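Local coordinates for hypothetical protein PH1952 (Pyrococcus horikoshii, PDB 1ZJJ) that binds a magnesium ion and probably acts as a phosphatase of the haloacid dehalogenase superfamily, with a natural substrate that is not established, at residues B[34-39]-B[59-64]; B[74-79]-B[192-197]; B[92-97]-B[121-126]; B[169-174]-B[180-185]. All coordinates share one frame; numbering follows the deposited sequence.

Contact 1 (B[34-39]-B[59-64]); sequences IPFAFL and IDVSSS
Phe36 and Phe38, on strand 36-40, meet Val61 in the loop that leads from helix 47-56 toward strand 66-68. The two backbones stay well apart. Their nearest CA atoms, Phe38 CA and Ser63 CA, are 9.3 Å from each other, and no hydrogen bond joins the segments. The gap is bridged by apolar side chains alone. Phe38 and Val61 approach from opposite directions. The far end of the Phe38 ring touches both valine methyls: Phe38 CE2 lies 3.6 Å from Val61 CG2, and Phe38 CZ lies 4.0 Å from Val61 CG1. Val61 CG1 stands opposite its own carbonyl carbon (chi1 -60°), which sets both methyls against the CE2 end of the ring, from one side and at a slant. Phe36 adds a looser touch, with its CE1 4.2 Å from Val61 CG1. That methyl sits at the edge of the Phe36 ring, near the ring plane. An alanine in place of Phe38 would probably take from both Val61 methyls the ring end they rest on and open a gap between strand and loop. The Phe38 side chain is about 8 Å from that of Asp7, a magnesium ligand, so the contact lies near the metal site without taking part in it. Leu54 of helix 47-56 touches both Phe38 and Val61, while Ile26 of helix 22-31 touches both phenylalanines. The backbone of Phe38 pairs with Ile65 and Ile67, completing a beta-alpha-beta crossover between neighbouring parallel strands 36-40 and 66-68.

Contact 2 (B[74-79]-B[192-197]); sequences RLYMSK and MYEVVR
Lys79 and Glu194 form the polar part of this contact between two helices that cross at right angles. The axes of segments 74-79 and 192-197 come within 10.0 Å, at 90°. The salt bridge is a close one, with Lys79 NZ 2.8 Å from Glu194 OE2. The ammonium group comes from above the carboxylate plane, 42° out of it. The two side chains reach from opposite directions, and both are extended. The lysine carbons also lie near the same oxygen: Lys79 CD is 3.4 Å from Glu194 OE2. The other carboxylate oxygen, OE1, hydrogen-bonds to His80 NE2, so both ends of the group are tied to helix 69-80. This should limit its rotation. Glu194 OE1 also lies at the edge of the Tyr76 ring, near its plane, 4.3 Å from Tyr76 CD1.

The apolar part is smaller. Leu75 CD1 faces the fork of Val195, 3.8 Å from Val195 CG1 and 4.0 Å from Val195 CG2. These side chains cross at about a right angle, and the valine is buried while the charged pair lies nearer the surface.

Helix 69-80 also packs on the four-stranded sheet, where Met77 touches Val123. Helix 190-199 packs on strand 204-209 of the six-stranded sheet through Tyr193, Val196 and Arg197. The contact joins these two helices and so lies between the two sheets.

Contact 3 (B[92-97]-B[121-126]); sequences EGLVKE and HVVVGL
Leu94 of helix 92-101 places its two methyls on strand 121-124 and on the turn at the strand's end. Leu94 CD1 and Leu94 CD2 each lie 3.9 Å from Val123 CG1, so this one valine methyl is met by both prongs of the leucine. Leu94 CD2 also reaches the main chain, 3.7 Å from Gly125 N. With chi1 at -175°, the leucine CG points opposite its backbone N, and the fork extends from the helix toward the strand. Gly125 has no side chain at this point. A CB there would lie only 3.0 Å from Leu94 CD2, so the close approach to the backbone depends on its absence. Replacing Leu94 with an alanine would probably take away both methyls that meet Val123 CG1 and open a gap beside the Gly125 backbone.

Helix 92-101 lies in the connection from strand 86-89 to its parallel neighbour, strand 121-124. The contact thus packs a helix of the beta-alpha-beta crossover against one of the strands it connects, which is consistent with an alpha/beta cap domain of the haloacid dehalogenase type.

Farther out, Thr73 of helix 69-80 also touches Val123, and Thr151 touches Leu94. The first turn of helix 92-101 is tied to Thr44 through the backbone of Gly93. Beyond the end of the strand, Leu126 packs on Thr44 and on Tyr132 of the second subunit.

Contact 4 (B[169-174]-B[180-185]); sequences SIIAAL and VEPIII
Ile171 of helix 167-178 meets Pro182 and Ile184, two residues that follow soon after in the chain. No hydrogen bond links the segments. The second segment starts at Val180, whose backbone N bonds to Thr178 OG1; this hydroxyl also bonds to Leu174 O and so ties the end of the helix to the start of the return chain.

Pro182 makes the first direct touch. Its ring offers CG to the helix, with Pro182 CG 3.7 Å from Ile171 CG2 and Pro182 CB slightly farther, at 4.0 Å from the same methyl. Proline and isoleucine cross at a slant here.

At Ile183 the chain enters strand 183-184, which runs parallel to strand 147-150 and forms one border of the four-stranded sheet within this chain. Helix 167-178 lies in the connection between these two strands, preceded there by the short strands 156-159 and 162-165. The contact therefore belongs to a beta-alpha-beta crossover with this extra pair of strands in it. The Ile183 side chain lies on the other face of the sheet, where it touches Tyr76 of helix 69-80.

Ile184 returns to the helix side. With chi1 -56° and chi2 -61° its chain folds over, bringing the terminal methyl to Ile171. The two isoleucines meet tip to tip, with Ile184 CD1 3.7 Å from Ile171 CD1. Ile184 CD1 also lies 3.9 Å from Ile171 CG2, the methyl that Pro182 touches. On another side of the helix, Ser169 OG hydrogen-bonds to Ala173 O of the second subunit, and Ala173 packs on Ala173 of that subunit.

In the fold
Contact 1 joins a strand of the six-stranded sheet, which carries the magnesium site, to the loop before the next strand. Contacts 3 and 4 lie on the four-stranded sheet, their centres about 13 Å apart, and Val124 joins them by packing on Ile170, Ile171 and Leu174. Contact 2 stands between the two sheets, its centre about 17 Å from that of contact 1 and about 15 Å from that of contact 3. It touches contact 1 through Leu39, contact 3 through the Arg74-Glu97 salt bridge and Met77, and contact 4 through Tyr76. Contact 1 comes first in the chain. Contacts 3 and 4 are nested inside contact 2, as expected for a cap domain inserted into a core.

Contact 1 (B[34-39]-B[59-64])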
# COMPACT_ATOMS: atom_id res chain seq x y z
N ILE B 34 7.49 34.44 23.40
CA ILE B 34 7.06 33.05 23.27
C ILE B 34 7.72 32.32 22.10
O ILE B 34 7.50 32.66 20.94
CB ILE B 34 5.51 32.98 23.10
CG1 ILE B 34 4.84 33.60 24.34
CG2 ILE B 34 5.06 31.55 22.94
CD1 ILE B 34 3.35 33.84 24.18
N PRO B 35 8.55 31.31 22.40
CA PRO B 35 9.23 30.55 21.34
C PRO B 35 8.20 29.71 20.58
O PRO B 35 7.21 29.25 21.15
CB PRO B 35 10.20 29.66 22.11
CG PRO B 35 10.44 30.41 23.39
CD PRO B 35 9.06 30.91 23.72
N PHE B 36 8.44 29.50 19.29
CA PHE B 36 7.52 28.71 18.49
C PHE B 36 8.24 28.03 17.34
O PHE B 36 9.37 28.41 16.99
CB PHE B 36 6.38 29.58 17.96
CG PHE B 36 6.83 30.67 17.04
CD1 PHE B 36 6.96 30.44 15.67
CD2 PHE B 36 7.19 31.93 17.54
CE1 PHE B 36 7.43 31.44 14.81
CE2 PHE B 36 7.66 32.92 16.69
CZ PHE B 36 7.78 32.68 15.32
N ALA B 37 7.60 27.03 16.77
CA ALA B 37 8.16 26.31 15.64
C ALA B 37 7.03 25.73 14.82
O ALA B 37 5.94 25.49 15.33
CB ALA B 37 9.09 25.21 16.12
N PHE B 38 7.29 25.51 13.53
CA PHE B 38 6.30 24.94 12.64
C PHE B 38 6.71 23.48 12.45
O PHE B 38 7.90 23.16 12.32
CB PHE B 38 6.27 25.72 11.32
CG PHE B 38 5.89 27.18 11.48
CD1 PHE B 38 5.31 27.64 12.66
CD2 PHE B 38 6.09 28.08 10.44
CE1 PHE B 38 4.92 28.98 12.80
CE2 PHE B 38 5.71 29.42 10.57
CZ PHE B 38 5.13 29.87 11.75
N LEU B 39 5.72 22.59 12.43
CA LEU B 39 6.00 21.17 12.32
C LEU B 39 5.11 20.47 11.31
O LEU B 39 3.94 20.21 11.58
CB LEU B 39 5.82 20.53 13.71
CG LEU B 39 6.22 19.06 13.92
CD1 LEU B 39 7.73 18.97 13.89
CD2 LEU B 39 5.69 18.54 15.26
N ILE B 59 3.58 35.47 5.66
CA ILE B 59 4.31 35.09 6.86
C ILE B 59 5.83 35.05 6.72
O ILE B 59 6.35 34.37 5.84
CB ILE B 59 3.83 33.71 7.32
CG1 ILE B 59 2.31 33.76 7.52
CG2 ILE B 59 4.53 33.33 8.62
CD1 ILE B 59 1.53 32.58 6.93
N ASP B 60 6.53 35.75 7.61
CA ASP B 60 7.99 35.78 7.57
C ASP B 60 8.60 35.13 8.82
O ASP B 60 8.50 35.67 9.92
CB ASP B 60 8.48 37.22 7.45
CG ASP B 60 9.96 37.30 7.11
OD1 ASP B 60 10.72 36.36 7.44
OD2 ASP B 60 10.36 38.32 6.51
N VAL B 61 9.23 33.98 8.63
CA VAL B 61 9.89 33.27 9.72
C VAL B 61 11.14 32.60 9.18
O VAL B 61 11.23 32.30 7.98
CB VAL B 61 8.98 32.17 10.34
CG1 VAL B 61 7.69 32.80 10.89
CG2 VAL B 61 8.68 31.10 9.30
N SER B 62 12.10 32.36 10.06
CA SER B 62 13.34 31.71 9.66
C SER B 62 13.12 30.23 9.38
O SER B 62 12.34 29.56 10.06
CB SER B 62 14.37 31.88 10.77
OG SER B 62 15.56 31.19 10.47
N SER B 63 13.79 29.70 8.36
CA SER B 63 13.66 28.29 8.03
C SER B 63 14.20 27.46 9.20
O SER B 63 13.98 26.26 9.28
CB SER B 63 14.47 27.97 6.77
OG SER B 63 15.85 28.20 6.99
N SER B 64 14.89 28.12 10.14
CA SER B 64 15.44 27.40 11.28
C SER B 64 14.38 26.90 12.27
O SER B 64 14.65 26.00 13.06
CB SER B 64 16.47 28.26 12.03
OG SER B 64 15.86 29.32 12.74

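Contact 2 (B[74-79]-B[192-197])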
# COMPACT_ATOMS: atom_id res chain seq x y z
N ARG B 74 16.29 12.73 9.09
CA ARG B 74 17.75 12.83 9.07
C ARG B 74 18.28 12.86 10.49
O ARG B 74 19.22 12.14 10.83
CB ARG B 74 18.21 14.09 8.32
CG ARG B 74 19.67 14.49 8.61
CD ARG B 74 20.24 15.48 7.57
NE ARG B 74 19.66 16.82 7.62
CZ ARG B 74 19.88 17.72 8.58
NH1 ARG B 74 20.69 17.44 9.60
NH2 ARG B 74 19.32 18.92 8.51
N LEU B 75 17.68 13.69 11.34
CA LEU B 75 18.11 13.81 12.73
C LEU B 75 17.96 12.49 13.49
O LEU B 75 18.80 12.14 14.32
CB LEU B 75 17.32 14.92 13.44
CG LEU B 75 17.51 16.34 12.88
CD1 LEU B 75 16.63 17.32 13.63
CD2 LEU B 75 18.97 16.75 12.99
N TYR B 76 16.88 11.76 13.21
CA TYR B 76 16.67 10.47 13.86
C TYR B 76 17.77 9.49 13.45
O TYR B 76 18.38 8.83 14.29
CB TYR B 76 15.30 9.90 13.46
CG TYR B 76 15.11 8.49 13.97
CD1 TYR B 76 14.78 8.25 15.31
CD2 TYR B 76 15.34 7.39 13.14
CE1 TYR B 76 14.69 6.94 15.80
CE2 TYR B 76 15.25 6.09 13.62
CZ TYR B 76 14.94 5.88 14.95
OH TYR B 76 14.88 4.59 15.42
N MET B 77 18.01 9.40 12.14
CA MET B 77 19.02 8.50 11.60
C MET B 77 20.40 8.81 12.18
O MET B 77 21.12 7.91 12.60
CB MET B 77 19.05 8.60 10.07
CG MET B 77 17.75 8.13 9.42
SD MET B 77 17.65 8.46 7.66
CE MET B 77 18.60 7.08 7.03
N SER B 78 20.76 10.09 12.19
CA SER B 78 22.05 10.51 12.71
C SER B 78 22.25 10.12 14.18
O SER B 78 23.32 9.65 14.57
CB SER B 78 22.18 12.03 12.56
OG SER B 78 23.51 12.44 12.81
N LYS B 79 21.20 10.30 14.97
CA LYS B 79 21.26 10.01 16.40
C LYS B 79 21.11 8.55 16.81
O LYS B 79 21.75 8.12 17.77
CB LYS B 79 20.19 10.83 17.13
CG LYS B 79 20.24 10.71 18.64
CD LYS B 79 19.20 11.61 19.29
CE LYS B 79 19.48 11.76 20.77
NZ LYS B 79 18.40 12.49 21.49
N MET B 192 9.51 12.42 16.07
CA MET B 192 9.19 13.81 15.79
C MET B 192 9.21 14.61 17.09
O MET B 192 9.68 15.74 17.13
CB MET B 192 7.81 13.93 15.14
CG MET B 192 7.57 15.24 14.43
SD MET B 192 8.53 15.34 12.90
CE MET B 192 7.28 15.81 11.75
N TYR B 193 8.69 14.00 18.16
CA TYR B 193 8.67 14.67 19.46
C TYR B 193 10.09 14.86 19.95
O TYR B 193 10.42 15.88 20.54
CB TYR B 193 7.90 13.83 20.48
CG TYR B 193 7.81 14.49 21.85
CD1 TYR B 193 7.02 15.62 22.05
CD2 TYR B 193 8.54 13.99 22.93
CE1 TYR B 193 6.97 16.25 23.29
CE2 TYR B 193 8.49 14.61 24.18
CZ TYR B 193 7.71 15.74 24.35
OH TYR B 193 7.68 16.38 25.56
N GLU B 194 10.94 13.87 19.69
CA GLU B 194 12.33 13.95 20.11
C GLU B 194 12.98 15.17 19.47
O GLU B 194 13.77 15.85 20.11
CB GLU B 194 13.08 12.67 19.71
CG GLU B 194 14.57 12.73 19.98
CD GLU B 194 15.26 11.39 19.81
OE1 GLU B 194 14.98 10.70 18.81
OE2 GLU B 194 16.09 11.04 20.67
N VAL B 195 12.63 15.45 18.22
CA VAL B 195 13.19 16.62 17.54
C VAL B 195 12.70 17.94 18.14
O VAL B 195 13.48 18.87 18.34
CB VAL B 195 12.88 16.59 16.03
CG1 VAL B 195 13.31 17.89 15.38
CG2 VAL B 195 13.62 15.42 15.39
N VAL B 196 11.40 18.02 18.42
CA VAL B 196 10.82 19.23 19.01
C VAL B 196 11.47 19.48 20.37
O VAL B 196 11.85 20.61 20.69
CB VAL B 196 9.29 19.07 19.21
CG1 VAL B 196 8.75 20.21 20.07
CG2 VAL B 196 8.59 19.05 17.85
N ARG B 197 11.59 18.43 21.17
CA ARG B 197 12.17 18.51 22.50
C ARG B 197 13.60 18.99 22.52
O ARG B 197 14.02 19.72 23.43
CB ARG B 197 12.11 17.15 23.18
CG ARG B 197 11.06 17.09 24.23
CD ARG B 197 11.28 18.21 25.21
NE ARG B 197 10.11 18.43 26.03
CZ ARG B 197 9.77 19.59 26.58
NH1 ARG B 197 10.51 20.68 26.39
NH2 ARG B 197 8.69 19.65 27.32

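Contact 3 (B[92-97]-B[121-126])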
# COMPACT_ATOMS: atom_id res chain seq x y z
N GLU B 92 12.26 15.88 -3.71
CA GLU B 92 13.46 16.70 -3.57
C GLU B 92 13.84 16.97 -2.12
O GLU B 92 15.00 16.81 -1.73
CB GLU B 92 13.24 18.02 -4.31
CG GLU B 92 14.49 18.84 -4.51
CD GLU B 92 14.16 20.22 -5.06
OE1 GLU B 92 13.38 20.31 -6.03
OE2 GLU B 92 14.69 21.22 -4.52
N GLY B 93 12.87 17.40 -1.32
CA GLY B 93 13.15 17.70 0.07
C GLY B 93 13.80 16.55 0.82
O GLY B 93 14.80 16.73 1.50
N LEU B 94 13.22 15.36 0.68
CA LEU B 94 13.74 14.19 1.36
C LEU B 94 15.12 13.79 0.84
O LEU B 94 16.01 13.47 1.62
CB LEU B 94 12.76 13.02 1.22
CG LEU B 94 13.10 11.74 1.98
CD1 LEU B 94 13.32 12.04 3.47
CD2 LEU B 94 11.98 10.71 1.78
N VAL B 95 15.29 13.82 -0.48
CA VAL B 95 16.58 13.46 -1.08
C VAL B 95 17.67 14.38 -0.55
O VAL B 95 18.77 13.92 -0.24
CB VAL B 95 16.55 13.55 -2.62
CG1 VAL B 95 17.97 13.48 -3.17
CG2 VAL B 95 15.73 12.40 -3.20
N LYS B 96 17.36 15.67 -0.46
CA LYS B 96 18.32 16.66 0.03
C LYS B 96 18.75 16.38 1.47
O LYS B 96 19.93 16.49 1.81
CB LYS B 96 17.72 18.06 -0.05
CG LYS B 96 17.29 18.46 -1.45
CD LYS B 96 18.19 19.53 -2.02
CE LYS B 96 17.94 19.69 -3.51
NZ LYS B 96 18.03 21.11 -3.94
N GLU B 97 17.79 16.03 2.32
CA GLU B 97 18.09 15.74 3.72
C GLU B 97 18.96 14.49 3.83
O GLU B 97 19.84 14.43 4.68
CB GLU B 97 16.79 15.53 4.52
CG GLU B 97 15.92 16.76 4.61
CD GLU B 97 16.53 17.87 5.45
OE1 GLU B 97 17.68 17.73 5.92
OE2 GLU B 97 15.84 18.90 5.65
N HIS B 121 19.77 1.30 4.60
CA HIS B 121 18.59 2.01 5.07
C HIS B 121 17.67 2.39 3.91
O HIS B 121 18.12 2.90 2.89
CB HIS B 121 18.99 3.30 5.80
CG HIS B 121 20.01 3.09 6.88
ND1 HIS B 121 19.74 2.40 8.04
CD2 HIS B 121 21.31 3.49 6.98
CE1 HIS B 121 20.82 2.38 8.80
NE2 HIS B 121 21.78 3.03 8.18
N VAL B 122 16.37 2.13 4.08
CA VAL B 122 15.39 2.50 3.07
C VAL B 122 14.49 3.57 3.70
O VAL B 122 13.88 3.34 4.74
CB VAL B 122 14.52 1.31 2.64
CG1 VAL B 122 13.46 1.77 1.65
CG2 VAL B 122 15.40 0.24 2.00
N VAL B 123 14.45 4.75 3.09
CA VAL B 123 13.65 5.86 3.60
C VAL B 123 12.50 6.14 2.63
O VAL B 123 12.72 6.39 1.44
CB VAL B 123 14.52 7.12 3.78
CG1 VAL B 123 13.67 8.28 4.27
CG2 VAL B 123 15.64 6.84 4.78
N VAL B 124 11.28 6.10 3.14
CA VAL B 124 10.09 6.29 2.32
C VAL B 124 9.25 7.48 2.75
O VAL B 124 8.79 7.54 3.89
CB VAL B 124 9.20 5.03 2.38
CG1 VAL B 124 8.04 5.14 1.39
CG2 VAL B 124 10.04 3.79 2.11
N GLY B 125 9.06 8.41 1.82
CA GLY B 125 8.23 9.57 2.08
C GLY B 125 7.26 9.67 0.92
O GLY B 125 7.17 8.74 0.11
N LEU B 126 6.53 10.77 0.82
CA LEU B 126 5.59 10.94 -0.27
C LEU B 126 6.36 11.06 -1.59
O LEU B 126 7.21 11.93 -1.74
CB LEU B 126 4.74 12.20 -0.06
CG LEU B 126 3.85 12.57 -1.26
CD1 LEU B 126 2.79 11.51 -1.46
CD2 LEU B 126 3.21 13.94 -1.02

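Contact 4 (B[169-174]-B[180-185])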
# COMPACT_ATOMS: atom_id res chain seq x y z
N SER B 169 0.24 5.69 2.62
CA SER B 169 -0.30 4.82 1.58
C SER B 169 0.84 4.01 0.97
O SER B 169 0.73 2.81 0.75
CB SER B 169 -0.97 5.67 0.49
OG SER B 169 -1.24 4.91 -0.68
N ILE B 170 1.95 4.70 0.70
CA ILE B 170 3.11 4.06 0.10
C ILE B 170 3.78 3.15 1.12
O ILE B 170 4.16 2.02 0.82
CB ILE B 170 4.11 5.13 -0.39
CG1 ILE B 170 3.40 6.05 -1.39
CG2 ILE B 170 5.33 4.46 -1.05
CD1 ILE B 170 4.24 7.21 -1.90
N ILE B 171 3.91 3.65 2.35
CA ILE B 171 4.52 2.89 3.43
C ILE B 171 3.73 1.61 3.67
O ILE B 171 4.31 0.55 3.93
CB ILE B 171 4.58 3.72 4.74
CG1 ILE B 171 5.62 4.84 4.58
CG2 ILE B 171 4.93 2.83 5.92
CD1 ILE B 171 5.52 5.92 5.63
N ALA B 172 2.41 1.69 3.57
CA ALA B 172 1.56 0.53 3.79
C ALA B 172 1.86 -0.57 2.78
O ALA B 172 1.94 -1.74 3.15
CB ALA B 172 0.08 0.93 3.71
N ALA B 173 2.02 -0.19 1.52
CA ALA B 173 2.33 -1.16 0.47
C ALA B 173 3.64 -1.90 0.79
O ALA B 173 3.72 -3.12 0.66
CB ALA B 173 2.45 -0.47 -0.87
N LEU B 174 4.65 -1.16 1.24
CA LEU B 174 5.94 -1.77 1.56
C LEU B 174 5.86 -2.63 2.81
O LEU B 174 6.58 -3.63 2.93
CB LEU B 174 7.00 -0.68 1.72
CG LEU B 174 7.41 -0.05 0.39
CD1 LEU B 174 8.37 1.09 0.64
CD2 LEU B 174 8.04 -1.12 -0.52
N VAL B 180 7.64 -6.28 7.22
CA VAL B 180 8.45 -5.62 8.23
C VAL B 180 7.70 -4.38 8.74
O VAL B 180 7.11 -3.64 7.96
CB VAL B 180 9.81 -5.18 7.64
CG1 VAL B 180 10.52 -4.24 8.61
CG2 VAL B 180 10.66 -6.41 7.37
N GLU B 181 7.75 -4.16 10.05
CA GLU B 181 7.09 -3.02 10.68
C GLU B 181 7.96 -1.78 10.51
O GLU B 181 9.05 -1.71 11.07
CB GLU B 181 6.87 -3.32 12.16
CG GLU B 181 5.88 -2.42 12.84
CD GLU B 181 4.49 -2.54 12.25
OE1 GLU B 181 4.00 -3.69 12.13
OE2 GLU B 181 3.90 -1.50 11.90
N PRO B 182 7.49 -0.78 9.75
CA PRO B 182 8.29 0.43 9.54
C PRO B 182 8.46 1.32 10.77
O PRO B 182 7.62 1.34 11.66
CB PRO B 182 7.53 1.17 8.45
CG PRO B 182 6.10 0.84 8.79
CD PRO B 182 6.17 -0.66 9.11
N ILE B 183 9.57 2.05 10.80
CA ILE B 183 9.83 3.00 11.87
C ILE B 183 9.30 4.30 11.29
O ILE B 183 9.88 4.84 10.34
CB ILE B 183 11.33 3.11 12.15
CG1 ILE B 183 11.84 1.80 12.74
CG2 ILE B 183 11.62 4.26 13.09
CD1 ILE B 183 13.34 1.75 12.93
N ILE B 184 8.17 4.79 11.81
CA ILE B 184 7.58 6.03 11.30
C ILE B 184 8.08 7.22 12.10
O ILE B 184 7.94 7.28 13.32
CB ILE B 184 6.03 5.99 11.35
CG1 ILE B 184 5.51 4.77 10.57
CG2 ILE B 184 5.46 7.27 10.74
CD1 ILE B 184 5.87 4.77 9.11
N ILE B 185 8.64 8.19 11.39
CA ILE B 185 9.22 9.37 12.03
C ILE B 185 8.26 10.48 12.48
O ILE B 185 8.32 10.91 13.64
CB ILE B 185 10.29 10.00 11.10
CG1 ILE B 185 11.33 8.94 10.72
CG2 ILE B 185 10.97 11.18 11.79
CD1 ILE B 185 12.04 8.32 11.90